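Local coordinates for hypothetical protein (Streptococcus pneumoniae, PDB 2HIY) that is of unknown function but belongs to the conserved bacterial DUF1697 family and is built of antiparallel sheets packed with helices, at residues K56-E64 against F77-F85. Residues are numbered along the deposited sequence; the frame is centred on the assembly and turned at random.
Sequences KAQLVEKLE and FSLLSLEDF
V60 and L79 mark the closest backbone approach, their CA atoms 7.8 Å apart, where helix 56-64 runs roughly antiparallel to strand 78-81, at 150°, with the axes 10.5 Å apart at their nearest. L79 and F77, alternate residues of the chain, project toward the helix, while S78 between them and L80 beyond point away. L79 offers its CD2 methyl to the helix: V60 CG2 touches it at 3.9 Å, and K56 CE, L59 CB and L63 CD1 lie slightly farther off. The F77 ring meets the helix through its CZ and CE2 atoms. E64 CG comes to that edge, 3.6 Å from F77 CE2, and the carbonyl oxygen of V60 lies in the ring plane, 3.8 Å from F77 CZ; L63 CB approaches the ring obliquely. At the other end K56 stretches out fully, CG anti to the backbone N (chi1 -172°), and lies alongside L79, the two side chains pointing opposite ways. Its NZ gives a 2.9 Å hydrogen bond to L79 O, standing well off the carbonyl plane (tilted 32°). A water accepts from K56 NZ and donates to D84 OD2, linking the ammonium to a carboxylate not in direct contact with it. The same OD2 receives S81 N, and S81 OG receives D84 N, a capping box that starts helix 82-89. E110 gives K56 a salt bridge, while F50 of strand 47-52 also packs on L79. The helix thus packs on one face of the sheet, here over edge strand 78-81, through an apolar centre with a polar end, where L79 O, the water and E110 meet the lysine charge directly; its effect on D84 is probably weaker, though the S81 N-H should also favour the anion.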
loop_
_atom_site.group_PDB
_atom_site.type_symbol
_atom_site.label_atom_id
_atom_site.label_comp_id
_atom_site.label_asym_id
_atom_site.label_seq_id
_atom_site.Cartn_x
_atom_site.Cartn_y
_atom_site.Cartn_z
ATOM N N LYS D 56 -6.100 14.509 -39.447
ATOM C CA LYS D 56 -5.473 13.835 -38.310
ATOM C C LYS D 56 -4.136 14.465 -37.951
ATOM O O LYS D 56 -3.834 14.604 -36.780
ATOM C CB LYS D 56 -5.314 12.348 -38.562
ATOM C CG LYS D 56 -4.842 11.660 -37.285
ATOM C CD LYS D 56 -4.879 10.205 -37.398
ATOM C CE LYS D 56 -4.436 9.631 -36.040
ATOM N NZ LYS D 56 -4.286 8.190 -36.159
ATOM N N ALA D 57 -3.352 14.879 -38.946
ATOM C CA ALA D 57 -2.058 15.518 -38.692
ATOM C C ALA D 57 -2.197 16.788 -37.873
ATOM O O ALA D 57 -1.409 17.024 -36.951
ATOM C CB ALA D 57 -1.331 15.785 -39.997
ATOM N N GLN D 58 -3.211 17.586 -38.192
ATOM C CA GLN D 58 -3.449 18.793 -37.420
ATOM C C GLN D 58 -3.997 18.489 -36.036
ATOM O O GLN D 58 -3.646 19.184 -35.076
ATOM C CB GLN D 58 -4.340 19.785 -38.174
ATOM C CG GLN D 58 -3.547 20.492 -39.291
ATOM C CD GLN D 58 -4.336 21.472 -40.147
ATOM O OE1 GLN D 58 -5.562 21.606 -40.039
ATOM N NE2 GLN D 58 -3.619 22.170 -41.021
ATOM N N LEU D 59 -4.832 17.447 -35.922
ATOM C CA LEU D 59 -5.321 17.040 -34.601
ATOM C C LEU D 59 -4.173 16.614 -33.691
ATOM O O LEU D 59 -4.122 16.975 -32.523
ATOM C CB LEU D 59 -6.357 15.910 -34.701
ATOM C CG LEU D 59 -7.712 16.333 -35.268
ATOM C CD1 LEU D 59 -8.518 15.105 -35.543
ATOM C CD2 LEU D 59 -8.459 17.230 -34.297
ATOM N N VAL D 60 -3.260 15.811 -34.232
ATOM C CA VAL D 60 -2.100 15.364 -33.454
ATOM C C VAL D 60 -1.234 16.552 -33.021
ATOM O O VAL D 60 -0.805 16.627 -31.866
ATOM C CB VAL D 60 -1.286 14.326 -34.255
ATOM C CG1 VAL D 60 0.042 13.985 -33.541
ATOM C CG2 VAL D 60 -2.109 13.052 -34.452
ATOM N N GLU D 61 -0.979 17.497 -33.927
ATOM C CA GLU D 61 -0.160 18.655 -33.569
ATOM C C GLU D 61 -0.856 19.495 -32.489
ATOM O O GLU D 61 -0.235 19.931 -31.530
ATOM C CB GLU D 61 0.148 19.494 -34.813
ATOM C CG GLU D 61 1.062 20.695 -34.613
ATOM C CD GLU D 61 1.142 21.542 -35.884
ATOM O OE1 GLU D 61 0.882 21.009 -36.996
ATOM O OE2 GLU D 61 1.454 22.747 -35.768
ATOM N N LYS D 62 -2.163 19.693 -32.643
ATOM C CA LYS D 62 -2.888 20.498 -31.679
ATOM C C LYS D 62 -2.893 19.835 -30.315
ATOM O O LYS D 62 -2.764 20.503 -29.285
ATOM C CB LYS D 62 -4.334 20.720 -32.118
ATOM C CG LYS D 62 -4.475 21.816 -33.155
ATOM C CD LYS D 62 -5.917 21.921 -33.649
ATOM C CE LYS D 62 -6.853 22.387 -32.533
ATOM N NZ LYS D 62 -8.148 22.929 -33.040
ATOM N N LEU D 63 -3.068 18.511 -30.298
ATOM C CA LEU D 63 -3.089 17.797 -29.016
ATOM C C LEU D 63 -1.724 17.777 -28.357
ATOM O O LEU D 63 -1.606 17.932 -27.156
ATOM C CB LEU D 63 -3.655 16.388 -29.169
ATOM C CG LEU D 63 -5.162 16.348 -29.397
ATOM C CD1 LEU D 63 -5.576 14.991 -29.949
ATOM C CD2 LEU D 63 -5.910 16.654 -28.121
ATOM N N GLU D 64 -0.672 17.572 -29.149
ATOM C CA GLU D 64 0.685 17.640 -28.600
ATOM C C GLU D 64 0.953 18.999 -27.970
ATOM O O GLU D 64 1.476 19.083 -26.850
ATOM C CB GLU D 64 1.716 17.343 -29.686
ATOM C CG GLU D 64 1.774 15.879 -30.024
ATOM C CD GLU D 64 2.601 15.556 -31.255
ATOM O OE1 GLU D 64 2.922 16.479 -32.039
ATOM O OE2 GLU D 64 2.901 14.345 -31.438
ATOM N N PHE D 77 0.297 9.685 -26.591
ATOM C CA PHE D 77 -1.119 9.373 -26.610
ATOM C C PHE D 77 -1.437 8.542 -27.832
ATOM O O PHE D 77 -0.725 8.621 -28.842
ATOM C CB PHE D 77 -1.992 10.651 -26.553
ATOM C CG PHE D 77 -1.732 11.641 -27.667
ATOM C CD1 PHE D 77 -2.399 11.581 -28.891
ATOM C CD2 PHE D 77 -0.893 12.719 -27.443
ATOM C CE1 PHE D 77 -2.166 12.533 -29.896
ATOM C CE2 PHE D 77 -0.669 13.680 -28.445
ATOM C CZ PHE D 77 -1.302 13.581 -29.671
ATOM N N SER D 78 -2.525 7.778 -27.737
ATOM C CA SER D 78 -3.070 7.060 -28.868
ATOM C C SER D 78 -4.261 7.854 -29.408
ATOM O O SER D 78 -5.048 8.400 -28.628
ATOM C CB SER D 78 -3.572 5.693 -28.431
ATOM O OG SER D 78 -2.554 4.988 -27.729
ATOM N N LEU D 79 -4.339 7.962 -30.719
ATOM C CA LEU D 79 -5.465 8.653 -31.360
ATOM C C LEU D 79 -5.910 7.794 -32.526
ATOM O O LEU D 79 -5.141 7.552 -33.479
ATOM C CB LEU D 79 -5.019 10.032 -31.844
ATOM C CG LEU D 79 -6.160 10.872 -32.457
ATOM C CD1 LEU D 79 -7.246 11.221 -31.465
ATOM C CD2 LEU D 79 -5.582 12.146 -33.058
ATOM N N LEU D 80 -7.152 7.329 -32.456
ATOM C CA LEU D 80 -7.648 6.432 -33.492
ATOM C C LEU D 80 -9.097 6.723 -33.794
ATOM O O LEU D 80 -9.831 7.184 -32.923
ATOM C CB LEU D 80 -7.484 4.976 -33.046
ATOM C CG LEU D 80 -8.107 4.622 -31.711
ATOM C CD1 LEU D 80 -9.316 3.723 -31.922
ATOM C CD2 LEU D 80 -7.066 3.866 -30.921
ATOM N N SER D 81 -9.523 6.401 -35.008
ATOM C CA SER D 81 -10.886 6.688 -35.421
ATOM C C SER D 81 -11.809 5.487 -35.260
ATOM O O SER D 81 -11.368 4.345 -35.138
ATOM C CB SER D 81 -10.894 7.110 -36.893
ATOM O OG SER D 81 -10.484 6.013 -37.681
ATOM N N LEU D 82 -13.114 5.741 -35.350
ATOM C CA LEU D 82 -14.088 4.649 -35.410
ATOM C C LEU D 82 -13.762 3.711 -36.577
ATOM O O LEU D 82 -13.804 2.490 -36.408
ATOM C CB LEU D 82 -15.512 5.208 -35.553
ATOM C CG LEU D 82 -16.635 4.193 -35.839
ATOM C CD1 LEU D 82 -16.840 3.205 -34.695
ATOM C CD2 LEU D 82 -17.958 4.908 -36.213
ATOM N N GLU D 83 -13.454 4.265 -37.753
ATOM C CA GLU D 83 -13.092 3.436 -38.917
ATOM C C GLU D 83 -11.925 2.504 -38.570
ATOM O O GLU D 83 -11.961 1.305 -38.881
ATOM C CB GLU D 83 -12.727 4.316 -40.116
ATOM C CG GLU D 83 -12.293 3.549 -41.363
ATOM C CD GLU D 83 -12.224 4.412 -42.618
ATOM O OE1 GLU D 83 -12.495 5.630 -42.546
ATOM O OE2 GLU D 83 -11.924 3.856 -43.699
ATOM N N ASP D 84 -10.896 3.065 -37.927
ATOM C CA ASP D 84 -9.710 2.292 -37.545
ATOM C C ASP D 84 -10.112 1.131 -36.646
ATOM O O ASP D 84 -9.639 0.006 -36.807
ATOM C CB ASP D 84 -8.727 3.142 -36.717
ATOM C CG ASP D 84 -7.993 4.223 -37.510
ATOM O OD1 ASP D 84 -7.872 4.132 -38.764
ATOM O OD2 ASP D 84 -7.486 5.175 -36.834
ATOM N N PHE D 85 -10.970 1.420 -35.674
ATOM C CA PHE D 85 -11.374 0.443 -34.689
ATOM C C PHE D 85 -12.219 -0.658 -35.326
ATOM O O PHE D 85 -12.033 -1.850 -35.018
ATOM C CB PHE D 85 -12.114 1.101 -33.515
ATOM C CG PHE D 85 -12.084 0.267 -32.266
ATOM C CD1 PHE D 85 -10.970 0.316 -31.441
ATOM C CD2 PHE D 85 -13.107 -0.603 -31.955
ATOM C CE1 PHE D 85 -10.900 -0.478 -30.279
ATOM C CE2 PHE D 85 -13.032 -1.408 -30.794
ATOM C CZ PHE D 85 -11.941 -1.318 -29.970
HETATM O O HOH W 1 -6.923 7.746 -37.148
#